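Local coordinates for pectinesterase (Sitophilus oryzae, PDB 4PMH), which hydrolyses the methyl esters of pectin, releasing methanol and polygalacturonate, and probably helps the rice weevil digest plant cell walls, at residues 28-33 against 187-192; 103-108 against 118-123; 42-47 against 69-74; 337-342 against 351-356; 193-198 against 219-224. All blocks are in the same frame, centred on the assembly; numbering follows the deposited sequence.

Contact 1 of 5, residues 28-33 against 187-192; sequences QGWSPP and QIQIHN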
# COMPACT_ATOMS: atom_id res chain seq x y z
N GLN A 28 1.75 2.10 -18.00
CA GLN A 28 3.00 1.92 -18.72
C GLN A 28 2.95 0.71 -19.64
O GLN A 28 3.88 -0.07 -19.71
CB GLN A 28 4.17 1.81 -17.73
CG GLN A 28 4.43 3.06 -16.91
CD GLN A 28 5.34 2.78 -15.72
OE1 GLN A 28 6.55 2.62 -15.88
NE2 GLN A 28 4.76 2.73 -14.52
N GLY A 29 1.84 0.53 -20.33
CA GLY A 29 1.69 -0.57 -21.29
C GLY A 29 1.05 -1.82 -20.71
O GLY A 29 0.60 -2.68 -21.47
N TRP A 30 1.02 -1.94 -19.39
CA TRP A 30 0.32 -3.06 -18.78
C TRP A 30 -1.19 -2.93 -19.03
O TRP A 30 -1.77 -1.88 -18.84
CB TRP A 30 0.62 -3.17 -17.29
CG TRP A 30 -0.17 -4.22 -16.58
CD1 TRP A 30 -0.57 -5.44 -17.07
CD2 TRP A 30 -0.66 -4.15 -15.23
NE1 TRP A 30 -1.27 -6.13 -16.10
CE2 TRP A 30 -1.34 -5.36 -14.97
CE3 TRP A 30 -0.58 -3.19 -14.23
CZ2 TRP A 30 -1.95 -5.62 -13.73
CZ3 TRP A 30 -1.17 -3.45 -13.00
CH2 TRP A 30 -1.85 -4.65 -12.76
N SER A 31 -1.79 -4.01 -19.49
CA SER A 31 -3.23 -4.08 -19.70
C SER A 31 -3.81 -5.12 -18.73
O SER A 31 -3.75 -6.33 -18.99
CB SER A 31 -3.51 -4.42 -21.14
OG SER A 31 -2.60 -5.41 -21.60
N PRO A 32 -4.31 -4.65 -17.57
CA PRO A 32 -4.75 -5.55 -16.50
C PRO A 32 -5.93 -6.41 -16.93
O PRO A 32 -6.88 -5.90 -17.52
CB PRO A 32 -5.17 -4.60 -15.38
CG PRO A 32 -4.49 -3.31 -15.69
CD PRO A 32 -4.43 -3.24 -17.18
N PRO A 33 -5.87 -7.73 -16.68
CA PRO A 33 -7.04 -8.52 -17.01
C PRO A 33 -8.23 -8.22 -16.10
O PRO A 33 -8.04 -7.81 -14.95
CB PRO A 33 -6.56 -9.97 -16.89
CG PRO A 33 -5.24 -9.93 -16.19
CD PRO A 33 -4.71 -8.54 -16.27
N GLN A 187 2.37 -6.25 -11.76
CA GLN A 187 1.04 -6.65 -12.22
C GLN A 187 0.14 -7.23 -11.14
O GLN A 187 -0.63 -8.16 -11.40
CB GLN A 187 1.14 -7.57 -13.44
CG GLN A 187 1.99 -6.95 -14.53
CD GLN A 187 2.10 -7.78 -15.77
OE1 GLN A 187 1.24 -8.64 -16.06
NE2 GLN A 187 3.17 -7.54 -16.54
N ILE A 188 0.20 -6.65 -9.95
CA ILE A 188 -0.69 -7.01 -8.86
C ILE A 188 -1.99 -6.21 -8.95
O ILE A 188 -1.99 -5.00 -9.18
CB ILE A 188 -0.07 -6.73 -7.48
CG1 ILE A 188 1.35 -7.27 -7.40
CG2 ILE A 188 -0.92 -7.36 -6.39
CD1 ILE A 188 1.52 -8.69 -7.89
N GLN A 189 -3.11 -6.89 -8.74
CA GLN A 189 -4.40 -6.26 -8.81
C GLN A 189 -5.11 -6.53 -7.49
O GLN A 189 -5.19 -7.68 -7.06
CB GLN A 189 -5.21 -6.85 -9.97
CG GLN A 189 -4.58 -6.70 -11.33
CD GLN A 189 -5.36 -7.48 -12.39
OE1 GLN A 189 -4.98 -8.58 -12.75
NE2 GLN A 189 -6.46 -6.92 -12.85
N ILE A 190 -5.60 -5.48 -6.86
CA ILE A 190 -6.35 -5.58 -5.60
C ILE A 190 -7.73 -4.98 -5.84
O ILE A 190 -7.84 -3.80 -6.18
CB ILE A 190 -5.67 -4.78 -4.47
CG1 ILE A 190 -4.24 -5.24 -4.24
CG2 ILE A 190 -6.46 -4.90 -3.18
CD1 ILE A 190 -3.26 -4.77 -5.28
N HIS A 191 -8.78 -5.78 -5.70
CA HIS A 191 -10.11 -5.33 -6.12
C HIS A 191 -11.15 -5.66 -5.06
O HIS A 191 -11.26 -6.80 -4.64
CB HIS A 191 -10.46 -5.96 -7.45
CG HIS A 191 -11.83 -5.61 -7.95
ND1 HIS A 191 -12.23 -4.32 -8.21
CD2 HIS A 191 -12.88 -6.40 -8.30
CE1 HIS A 191 -13.47 -4.32 -8.66
NE2 HIS A 191 -13.89 -5.57 -8.73
N ASN A 192 -11.91 -4.65 -4.64
CA ASN A 192 -12.99 -4.87 -3.69
C ASN A 192 -12.48 -5.45 -2.37
O ASN A 192 -13.00 -6.42 -1.86
CB ASN A 192 -14.08 -5.76 -4.30
CG ASN A 192 -15.37 -5.77 -3.48
OD1 ASN A 192 -15.77 -4.75 -2.90
ND2 ASN A 192 -16.01 -6.93 -3.40
O HOH W 1 -1.36 -9.14 -15.76
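The indole of Trp30 lies against Gln187, and this is the tightly packed part of the contact. Trp30 CG is anti to the backbone N (chi1 174°), which carries CG toward residues 187-189. Gln187 CG stands almost straight above the five-membered ring, 3.7 Å from its centroid, in a CH-pi contact. Over the same face, at the six-membered part, Gln187 CA comes 3.5 Å from Trp30 CZ2. Pro32 CG covers the opposite face, so the indole is sandwiched between an aliphatic glutamine stem and a proline ring. At its far edge, close to the ring plane, Trp30 CH2 meets Ile188 O and, at 3.7 Å, Gln189 CG. A large, flat, mostly apolar residue suits this slot.

Beyond the indole the packing gives way to polar links. Gln189 NE2 donates to Pro33 O at 2.8 Å in a nearly straight bond (163°) lying in both the carbonyl and the amide plane. Its OE1 accepts from Gln160 NE2, so the amide is gripped at both ends and its flip is fixed. The exposed Pro33 ring touches it too, CD to Gln189 OE1 at 3.5 Å. On the wet side a water accepts from Trp30 NE1 at 3.0 Å and donates to Gln187 OE1, bridging two groups that do not bond directly.

The loop that follows helix 23-27 is thus laid across the start of strand 188-191, while Trp30 also touches Arg213 and Pro32 touches Tyr215 on the neighbouring strand 213-217 of the same parallel sheet.

Contact 2 of 5, residues 103-108 against 118-123; sequences ITLNMP and SLVGSL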
# COMPACT_ATOMS: atom_id res chain seq x y z
N ILE A 103 -8.51 -11.83 7.26
CA ILE A 103 -7.24 -12.42 7.57
C ILE A 103 -6.55 -11.42 8.49
O ILE A 103 -6.24 -10.32 8.05
CB ILE A 103 -6.41 -12.62 6.30
CG1 ILE A 103 -7.22 -13.37 5.23
CG2 ILE A 103 -5.11 -13.35 6.61
CD1 ILE A 103 -6.58 -13.38 3.86
N THR A 104 -6.33 -11.78 9.75
CA THR A 104 -5.92 -10.79 10.71
C THR A 104 -4.92 -11.31 11.75
O THR A 104 -5.04 -12.45 12.20
CB THR A 104 -7.14 -10.19 11.46
OG1 THR A 104 -6.68 -9.23 12.42
CG2 THR A 104 -7.99 -11.25 12.20
N LEU A 105 -3.98 -10.46 12.13
CA LEU A 105 -3.06 -10.74 13.24
C LEU A 105 -2.67 -9.44 13.90
O LEU A 105 -2.78 -8.39 13.28
CB LEU A 105 -1.80 -11.42 12.71
CG LEU A 105 -1.88 -12.88 12.29
CD1 LEU A 105 -0.61 -13.29 11.57
CD2 LEU A 105 -2.11 -13.77 13.51
N ASN A 106 -2.27 -9.50 15.18
CA ASN A 106 -1.65 -8.37 15.90
C ASN A 106 -0.16 -8.69 15.92
O ASN A 106 0.33 -9.42 16.78
CB ASN A 106 -2.21 -8.27 17.34
CG ASN A 106 -1.64 -7.09 18.14
OD1 ASN A 106 -0.60 -6.52 17.83
ND2 ASN A 106 -2.33 -6.77 19.23
N MET A 107 0.56 -8.16 14.94
CA MET A 107 1.94 -8.57 14.70
C MET A 107 2.75 -7.40 14.21
O MET A 107 2.97 -7.25 13.00
CB MET A 107 1.98 -9.72 13.68
CG MET A 107 3.35 -10.40 13.60
SD MET A 107 3.33 -11.94 12.66
CE MET A 107 3.25 -11.34 10.98
N PRO A 108 3.19 -6.54 15.14
CA PRO A 108 4.02 -5.40 14.76
C PRO A 108 5.46 -5.78 14.36
O PRO A 108 5.90 -6.91 14.57
CB PRO A 108 4.04 -4.54 16.04
CG PRO A 108 3.90 -5.54 17.16
CD PRO A 108 2.97 -6.61 16.61
N SER A 118 6.00 -18.78 17.27
CA SER A 118 4.84 -19.33 17.98
C SER A 118 3.57 -19.00 17.24
O SER A 118 2.68 -19.84 17.12
CB SER A 118 4.74 -18.80 19.41
OG SER A 118 5.81 -19.31 20.18
N LEU A 119 3.48 -17.78 16.73
CA LEU A 119 2.27 -17.33 16.08
C LEU A 119 2.03 -17.99 14.72
O LEU A 119 0.90 -18.39 14.42
CB LEU A 119 2.29 -15.80 15.96
CG LEU A 119 0.97 -15.10 15.61
CD1 LEU A 119 -0.02 -15.21 16.76
CD2 LEU A 119 1.22 -13.64 15.25
N VAL A 120 3.06 -18.11 13.88
CA VAL A 120 2.86 -18.59 12.49
C VAL A 120 3.64 -19.84 12.08
O VAL A 120 3.43 -20.38 10.97
CB VAL A 120 3.19 -17.48 11.47
CG1 VAL A 120 2.44 -16.20 11.83
CG2 VAL A 120 4.69 -17.23 11.41
N GLY A 121 4.51 -20.32 12.97
CA GLY A 121 5.45 -21.36 12.61
C GLY A 121 4.77 -22.63 12.13
O GLY A 121 5.29 -23.31 11.23
N SER A 122 3.62 -22.94 12.71
CA SER A 122 2.89 -24.15 12.34
C SER A 122 2.28 -24.09 10.94
O SER A 122 1.72 -25.07 10.47
CB SER A 122 1.81 -24.49 13.38
OG SER A 122 0.83 -23.47 13.48
N LEU A 123 2.41 -22.97 10.25
CA LEU A 123 1.96 -22.89 8.87
C LEU A 123 3.00 -23.39 7.87
O LEU A 123 2.69 -23.54 6.68
CB LEU A 123 1.56 -21.45 8.52
CG LEU A 123 0.35 -20.93 9.29
CD1 LEU A 123 0.27 -19.42 9.16
CD2 LEU A 123 -0.93 -21.58 8.79
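Met107 and Leu119, the nearest residues across the contact with CA atoms 8.9 Å apart, sit where the chain leaving strand 101-105 passes the C-terminal part of helix 113-120. The helix packs by side chains alone against the outside of the right-handed parallel beta-helix characteristic of pectinesterases. Leu105 and Leu119 reach toward each other tip to tip, their CD2 methyls meeting at 3.8 Å. Leu119 CG is anti to the backbone N (chi1 -166°), and from there CD2 touches both Leu105 and Met107. Val120 adds CG1, 4.2 Å from Leu105 CD1. Branched leucine and valine suit such a patch because each offers methyls in two directions, while the long unbranched methionine brings its sulfur to the helix from two residues further along the chain.

Backbone hydrogen bonds from Leu105 to Glu167 and Ser169 hold its strand in the sheet, and Met107 O accepts from Asn168 ND2. The Met107 side chain is about 11 Å from that of Gln177, a probable substrate-binding residue, so this is apolar packing at some distance from the probable substrate site. The Met107 and Leu119 side chains cross obliquely, Met107 SD 3.7 Å from Leu119 CD2, with Val120 CG1 a looser neighbour of the sulfur at 4.4 Å.

Contact 3 of 5, residues 42-47 against 69-74; sequences YTVGNG and IKINAG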
# COMPACT_ATOMS: atom_id res chain seq x y z
N TYR A 42 -8.96 -24.25 -5.73
CA TYR A 42 -8.63 -24.61 -4.35
C TYR A 42 -9.49 -23.79 -3.41
O TYR A 42 -9.58 -22.57 -3.57
CB TYR A 42 -7.16 -24.30 -4.10
CG TYR A 42 -6.29 -24.85 -5.20
CD1 TYR A 42 -5.88 -26.17 -5.18
CD2 TYR A 42 -5.91 -24.05 -6.27
CE1 TYR A 42 -5.10 -26.69 -6.20
CE2 TYR A 42 -5.14 -24.57 -7.28
CZ TYR A 42 -4.73 -25.89 -7.24
OH TYR A 42 -3.96 -26.41 -8.24
N THR A 43 -10.11 -24.44 -2.43
CA THR A 43 -11.05 -23.77 -1.52
C THR A 43 -10.64 -24.00 -0.07
O THR A 43 -10.54 -25.14 0.38
CB THR A 43 -12.47 -24.27 -1.75
OG1 THR A 43 -12.86 -23.96 -3.09
CG2 THR A 43 -13.44 -23.59 -0.78
N VAL A 44 -10.38 -22.91 0.64
CA VAL A 44 -10.07 -22.97 2.05
C VAL A 44 -11.42 -23.12 2.74
O VAL A 44 -12.27 -22.21 2.68
CB VAL A 44 -9.37 -21.69 2.55
CG1 VAL A 44 -9.01 -21.82 4.02
CG2 VAL A 44 -8.11 -21.42 1.73
N GLY A 45 -11.63 -24.26 3.40
CA GLY A 45 -12.95 -24.61 3.96
C GLY A 45 -13.61 -25.75 3.20
O GLY A 45 -14.56 -26.33 3.69
N ASN A 46 -13.14 -26.05 1.98
CA ASN A 46 -13.59 -27.21 1.23
C ASN A 46 -12.42 -27.86 0.44
O ASN A 46 -12.48 -28.07 -0.79
CB ASN A 46 -14.75 -26.83 0.29
CG ASN A 46 -15.39 -28.04 -0.36
OD1 ASN A 46 -15.41 -29.13 0.21
ND2 ASN A 46 -15.88 -27.87 -1.58
N GLY A 47 -11.36 -28.22 1.19
CA GLY A 47 -10.15 -28.80 0.62
C GLY A 47 -8.85 -28.37 1.29
O GLY A 47 -7.85 -29.08 1.22
N ILE A 69 -8.15 -19.39 -5.88
CA ILE A 69 -8.20 -19.84 -4.52
C ILE A 69 -9.32 -19.09 -3.83
O ILE A 69 -9.22 -17.87 -3.63
CB ILE A 69 -6.89 -19.55 -3.77
CG1 ILE A 69 -5.78 -20.43 -4.35
CG2 ILE A 69 -7.06 -19.81 -2.27
CD1 ILE A 69 -4.38 -19.94 -4.12
N LYS A 70 -10.38 -19.81 -3.48
CA LYS A 70 -11.50 -19.24 -2.75
C LYS A 70 -11.33 -19.44 -1.26
O LYS A 70 -11.07 -20.55 -0.80
CB LYS A 70 -12.78 -19.90 -3.19
CG LYS A 70 -13.99 -19.34 -2.49
CD LYS A 70 -15.27 -19.82 -3.16
CE LYS A 70 -15.56 -21.27 -2.84
NZ LYS A 70 -16.99 -21.59 -3.17
N ILE A 71 -11.47 -18.35 -0.50
CA ILE A 71 -11.43 -18.44 0.96
C ILE A 71 -12.83 -18.28 1.53
O ILE A 71 -13.40 -17.19 1.51
CB ILE A 71 -10.51 -17.35 1.59
CG1 ILE A 71 -9.12 -17.37 0.92
CG2 ILE A 71 -10.44 -17.54 3.11
CD1 ILE A 71 -8.12 -16.36 1.46
N ASN A 72 -13.38 -19.36 2.06
CA ASN A 72 -14.70 -19.29 2.66
C ASN A 72 -14.74 -18.21 3.72
O ASN A 72 -13.76 -17.98 4.44
CB ASN A 72 -15.10 -20.63 3.26
CG ASN A 72 -15.62 -21.61 2.23
OD1 ASN A 72 -15.80 -21.27 1.07
ND2 ASN A 72 -15.88 -22.83 2.67
N ALA A 73 -15.91 -17.57 3.82
CA ALA A 73 -16.16 -16.53 4.78
C ALA A 73 -15.74 -16.98 6.18
O ALA A 73 -15.97 -18.13 6.55
CB ALA A 73 -17.64 -16.17 4.77
N GLY A 74 -15.11 -16.10 6.93
CA GLY A 74 -14.60 -16.47 8.25
C GLY A 74 -13.49 -15.54 8.72
O GLY A 74 -13.12 -14.61 8.02
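Tyr42, Val44, Ile69 and Ile71 project from one face of a pair of parallel strands and form its apolar centre. Val44 CG2 lies 4.3 Å from Ile71 CG1 and almost as near Ile69 CG2, while Tyr42 CD2 rests on Ile69 CG1 at 4.1 Å. Alanines of helix 51-61 cover this face, Ala54 under Val44 and Ile69, and beta-branched residues suit both the strand and the close packing.

Three backbone bonds tie the strands in register: Lys70 N to Tyr42 O, Val44 N to Lys70 O at 2.8 Å, and Asn72 N to Val44 O. On the other face Thr43 and Lys70 point the same way, with Thr43 CG2 3.8 Å from Lys70 CE.

At the polar edge the chain leaves the sheet in a type II turn from Thr43 to Asn46. Gly45 suits the third position of the turn, where phi is positive, and a CB there would also collide with Asn72 ND2, 3.7 Å from Gly45 CA. An alanine in place of Asn72 would remove the amide and would probably uncover Gly45 CA and Thr43 CG2 at the turn.

With helix 51-61 as the connection, strands 42-44 and 67-71 form a beta-alpha-beta crossover, whose first strand is the outermost at this end of the parallel beta-helix.

Contact 4 of 5, residues 337-342 against 351-356; sequences TYSGNN and DNYNRF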
# COMPACT_ATOMS: atom_id res chain seq x y z
N THR A 337 12.79 19.10 4.68
CA THR A 337 11.60 19.93 4.70
C THR A 337 10.80 19.80 3.39
O THR A 337 11.39 19.63 2.32
CB THR A 337 11.94 21.41 4.90
OG1 THR A 337 12.59 21.91 3.74
CG2 THR A 337 12.85 21.60 6.08
N TYR A 338 9.47 19.83 3.50
CA TYR A 338 8.62 19.80 2.30
C TYR A 338 8.88 21.05 1.47
O TYR A 338 8.91 22.17 2.02
CB TYR A 338 7.12 19.69 2.63
CG TYR A 338 6.32 19.84 1.34
CD1 TYR A 338 6.32 18.84 0.38
CD2 TYR A 338 5.63 21.03 1.06
CE1 TYR A 338 5.65 19.01 -0.83
CE2 TYR A 338 4.97 21.20 -0.14
CZ TYR A 338 4.97 20.20 -1.08
OH TYR A 338 4.29 20.40 -2.26
N SER A 339 9.09 20.87 0.16
CA SER A 339 9.24 22.01 -0.75
C SER A 339 8.43 21.77 -2.04
O SER A 339 8.70 20.84 -2.80
CB SER A 339 10.72 22.23 -1.08
OG SER A 339 10.93 23.43 -1.82
N GLY A 340 7.44 22.62 -2.27
CA GLY A 340 6.58 22.52 -3.46
C GLY A 340 6.99 23.54 -4.50
O GLY A 340 7.31 24.69 -4.20
N ASN A 341 6.99 23.10 -5.75
CA ASN A 341 7.36 23.95 -6.85
C ASN A 341 6.10 24.46 -7.54
O ASN A 341 5.42 23.75 -8.27
CB ASN A 341 8.23 23.19 -7.86
CG ASN A 341 8.83 24.11 -8.91
OD1 ASN A 341 8.49 25.29 -8.97
ND2 ASN A 341 9.76 23.58 -9.71
N ASN A 342 5.78 25.71 -7.26
CA ASN A 342 4.61 26.33 -7.85
C ASN A 342 4.93 27.34 -8.96
O ASN A 342 4.12 28.23 -9.21
CB ASN A 342 3.74 26.98 -6.77
CG ASN A 342 4.37 28.24 -6.18
OD1 ASN A 342 5.57 28.27 -5.91
ND2 ASN A 342 3.56 29.27 -5.96
N ASP A 351 14.15 17.05 -8.74
CA ASP A 351 14.40 16.42 -7.44
C ASP A 351 14.93 17.37 -6.39
O ASP A 351 15.30 16.96 -5.29
CB ASP A 351 15.34 15.23 -7.61
CG ASP A 351 14.71 14.11 -8.40
OD1 ASP A 351 13.56 13.72 -8.06
OD2 ASP A 351 15.34 13.63 -9.36
N ASN A 352 14.94 18.65 -6.71
CA ASN A 352 15.21 19.67 -5.72
C ASN A 352 13.96 20.08 -4.97
O ASN A 352 14.04 20.81 -3.99
CB ASN A 352 15.87 20.86 -6.38
CG ASN A 352 17.16 20.48 -7.04
OD1 ASN A 352 18.17 20.28 -6.36
ND2 ASN A 352 17.13 20.29 -8.35
N TYR A 353 12.81 19.59 -5.45
CA TYR A 353 11.54 19.76 -4.78
C TYR A 353 10.89 18.39 -4.63
O TYR A 353 11.28 17.42 -5.31
CB TYR A 353 10.62 20.61 -5.64
CG TYR A 353 11.13 22.00 -5.90
CD1 TYR A 353 10.83 23.04 -5.03
CD2 TYR A 353 11.90 22.28 -7.03
CE1 TYR A 353 11.30 24.32 -5.27
CE2 TYR A 353 12.38 23.56 -7.28
CZ TYR A 353 12.08 24.58 -6.39
OH TYR A 353 12.54 25.85 -6.61
N ASN A 354 9.88 18.32 -3.77
CA ASN A 354 9.05 17.14 -3.68
C ASN A 354 8.22 16.96 -4.94
O ASN A 354 8.13 17.87 -5.77
CB ASN A 354 8.19 17.19 -2.45
CG ASN A 354 9.00 17.05 -1.19
OD1 ASN A 354 9.40 18.05 -0.58
ND2 ASN A 354 9.33 15.80 -0.83
N ARG A 355 7.65 15.77 -5.09
CA ARG A 355 6.84 15.45 -6.27
C ARG A 355 5.45 15.03 -5.85
O ARG A 355 4.93 13.99 -6.29
CB ARG A 355 7.50 14.35 -7.14
CG ARG A 355 9.00 14.50 -7.42
CD ARG A 355 9.68 13.11 -7.42
NE ARG A 355 9.53 12.58 -8.72
CZ ARG A 355 9.72 11.33 -9.12
NH1 ARG A 355 10.11 10.34 -8.32
NH2 ARG A 355 9.50 11.11 -10.41
N PHE A 356 4.83 15.85 -5.02
CA PHE A 356 3.46 15.65 -4.60
C PHE A 356 2.58 16.69 -5.29
O PHE A 356 2.82 17.88 -5.16
CB PHE A 356 3.33 15.81 -3.09
CG PHE A 356 4.24 14.93 -2.28
CD1 PHE A 356 4.62 13.68 -2.73
CD2 PHE A 356 4.71 15.37 -1.06
CE1 PHE A 356 5.45 12.88 -1.97
CE2 PHE A 356 5.54 14.57 -0.29
CZ PHE A 356 5.91 13.33 -0.75
O HOH W 2 5.11 18.81 -4.09
O HOH W 3 13.36 23.54 -2.49
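Ser339 and Asn354 hold each other by a reciprocal pair of hydrogen bonds. Ser339 N donates to Asn354 OD1 at 2.9 Å, nearly straight (169°), and Asn354 N returns a bond of the same length to Ser339 O. Both donors lie in the plane of the carbonyl they meet. Beside this pair, Tyr353 lays a ring face against Asn341, whose CB is 3.8 Å from the ring centroid in a CH-pi contact. The Asn341 amide stacks over the same ring, ND2 3.6 Å from Tyr353 CE2, and two flat groups suit such a stack. Ser339 OG, anti to the backbone N (chi1 -172°), approaches the ring obliquely at CD1. On the other flank Tyr338 covers Asn354, its CE1 3.5 Å from Asn354 CB, and slides past Phe356, CE1 to CD2 at 3.8 Å.

The second shell sets these groups. Asn341 OD1 accepts from Ala343 N, which fixes the amide over Tyr353. A water links Tyr338 OH to Phe356 O, at 2.7 Å from the latter. Gly340 is bare where a CB would strike Tyr338 OH. An alanine in place of Tyr353 would keep CB but lose the ring, and would probably leave the Asn341 amide and Ser339 OG without their packing partner.

The touching parts run about 82° apart, unlike neighbouring strands of a sheet, and join a loop to the chain leading into strand 355-359, whose Phe356 side chain is about 5 Å from that of Arg290, probably a substrate-binding residue. The bonding is two-way, so both backbone polar atoms of Ser339 find a partner in one asparagine, with flat groups packed around them.

Contact 5 of 5, residues 193-198 against 219-224; sequences ARLLGH and TYIEGD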
# COMPACT_ATOMS: atom_id res chain seq x y z
N ALA A 193 -11.45 -4.83 -1.82
CA ALA A 193 -10.82 -5.33 -0.62
C ALA A 193 -10.82 -4.27 0.45
O ALA A 193 -11.14 -3.09 0.19
CB ALA A 193 -9.39 -5.77 -0.94
N ARG A 194 -10.47 -4.70 1.66
CA ARG A 194 -10.39 -3.82 2.81
C ARG A 194 -9.02 -4.10 3.47
O ARG A 194 -8.72 -5.25 3.80
CB ARG A 194 -11.55 -4.13 3.78
CG ARG A 194 -12.97 -3.97 3.21
CD ARG A 194 -14.09 -4.38 4.17
NE ARG A 194 -14.03 -3.67 5.46
CZ ARG A 194 -13.73 -4.21 6.65
NH1 ARG A 194 -13.46 -5.50 6.82
NH2 ARG A 194 -13.69 -3.41 7.73
N LEU A 195 -8.21 -3.07 3.63
CA LEU A 195 -6.86 -3.19 4.14
C LEU A 195 -6.78 -2.33 5.41
O LEU A 195 -6.98 -1.12 5.34
CB LEU A 195 -5.85 -2.75 3.05
CG LEU A 195 -6.00 -3.43 1.68
CD1 LEU A 195 -5.10 -2.77 0.65
CD2 LEU A 195 -5.70 -4.92 1.77
N LEU A 196 -6.54 -2.97 6.57
CA LEU A 196 -6.77 -2.34 7.86
C LEU A 196 -5.53 -2.36 8.75
O LEU A 196 -4.91 -3.38 8.95
CB LEU A 196 -7.91 -3.04 8.62
CG LEU A 196 -9.17 -3.49 7.86
CD1 LEU A 196 -10.08 -4.31 8.77
CD2 LEU A 196 -9.93 -2.32 7.25
N GLY A 197 -5.20 -1.22 9.30
CA GLY A 197 -4.06 -1.14 10.16
C GLY A 197 -4.00 0.23 10.76
O GLY A 197 -5.00 0.94 10.83
N HIS A 198 -2.80 0.60 11.20
CA HIS A 198 -2.59 1.92 11.75
C HIS A 198 -1.38 2.54 11.08
O HIS A 198 -1.55 3.32 10.14
CB HIS A 198 -2.50 1.85 13.26
CG HIS A 198 -3.84 1.72 13.89
ND1 HIS A 198 -4.42 0.50 14.16
CD2 HIS A 198 -4.75 2.66 14.24
CE1 HIS A 198 -5.62 0.69 14.65
NE2 HIS A 198 -5.85 1.99 14.72
N THR A 219 -11.41 -0.28 -3.32
CA THR A 219 -10.75 -0.80 -2.15
C THR A 219 -10.67 0.26 -1.04
O THR A 219 -10.46 1.47 -1.30
CB THR A 219 -9.39 -1.39 -2.57
OG1 THR A 219 -9.62 -2.60 -3.30
CG2 THR A 219 -8.47 -1.68 -1.37
N TYR A 220 -10.87 -0.22 0.19
CA TYR A 220 -10.91 0.57 1.41
C TYR A 220 -9.62 0.34 2.20
O TYR A 220 -9.25 -0.81 2.51
CB TYR A 220 -12.11 0.13 2.27
CG TYR A 220 -12.18 0.79 3.63
CD1 TYR A 220 -12.78 2.05 3.79
CD2 TYR A 220 -11.63 0.19 4.77
CE1 TYR A 220 -12.84 2.67 5.03
CE2 TYR A 220 -11.68 0.81 6.02
CZ TYR A 220 -12.29 2.04 6.14
OH TYR A 220 -12.32 2.66 7.37
N ILE A 221 -8.94 1.42 2.55
CA ILE A 221 -7.66 1.35 3.19
C ILE A 221 -7.65 2.32 4.38
O ILE A 221 -7.93 3.51 4.21
CB ILE A 221 -6.51 1.73 2.21
CG1 ILE A 221 -6.62 0.94 0.91
CG2 ILE A 221 -5.15 1.53 2.86
CD1 ILE A 221 -5.76 1.46 -0.21
N GLU A 222 -7.31 1.81 5.57
CA GLU A 222 -7.27 2.66 6.75
C GLU A 222 -5.97 2.55 7.52
O GLU A 222 -5.29 1.54 7.49
CB GLU A 222 -8.47 2.42 7.70
CG GLU A 222 -8.64 1.02 8.26
CD GLU A 222 -9.82 0.87 9.24
OE1 GLU A 222 -9.62 0.17 10.25
OE2 GLU A 222 -10.94 1.42 9.01
N GLY A 223 -5.68 3.62 8.25
CA GLY A 223 -4.49 3.73 9.05
C GLY A 223 -4.41 5.12 9.64
O GLY A 223 -5.38 5.87 9.62
N ASP A 224 -3.25 5.46 10.17
CA ASP A 224 -3.03 6.78 10.68
C ASP A 224 -1.70 7.39 10.27
O ASP A 224 -1.67 8.57 10.02
CB ASP A 224 -3.22 6.84 12.20
CG ASP A 224 -2.42 5.78 12.97
OD1 ASP A 224 -1.37 5.28 12.49
OD2 ASP A 224 -2.87 5.46 14.10
O HOH W 4 -7.35 -0.23 11.73
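Ala193 and Tyr220 begin a ladder of backbone hydrogen bonds that joins two parallel strands. Tyr220 N donates to Ala193 O, Leu195 N to Tyr220 O at 2.7 Å, and Glu222 N to Leu195 O. Gly197 N to Glu222 O is a weak bond, and beyond the strands Asp224 N bonds His198 O from above the carbonyl plane. Ala193 N uses a side chain instead, Thr219 OG1 at 3.2 Å, a hydroxyl also bonded to Thr217 O. At Gly223 a CB would collide with His198 O, since Gly223 CA already lies 3.2 Å from that oxygen.

Apolar contacts occupy both faces. Leu195 and Ile221 point the same way, CD1 to CG1 at 4.0 Å, and share Leu202 as a neighbour inside the right-handed parallel beta-helix, where the stacked aliphatic side chains of successive coils form the core. On the opposite face Leu196 CD2 meets the edge of the Tyr220 ring, 3.8 Å from CE2, and the aliphatic stem of Glu222.

Polar side chains cluster on this outer face and at the C-terminal ends. Tyr220 OH donates a very short bond to Glu222 OE2, while a water donates to both Glu222 OE1 and Gly197 O. Asp224 OD2 lies at the edge of the His198 ring, 3.4 Å from CD2. Arg247 forms a salt bridge with Asp224 OD1 and Asp246 bonds His198 NE2; about 4 Å from the Asp224 side chain is that of Gln199, the probable transition-state stabiliser.

Contact 5 lies nearest the centre of the chain and is buried; contacts 1, 3 and 4 are partly buried and reach one parallel sheet, 3 and 4 at its outermost strands, some 47 Å apart between centres. Contacts 3 and 5 share the chemistry of parallel ladders, whereas contacts 1 and 4 hold loops to strands by hydrogen bonds of side-chain amides, stacked flat groups and water. Contact 2, buried but without any cross-segment hydrogen bond, is purely apolar; it reaches the same sheet as contact 5 and touches contact 3 through Ile103 and Ile71. Contact 1 meets contact 5 where strand 188-191 is followed by strand 194-196, Thr219 of contact 5 packing against Ile190 and Asn192.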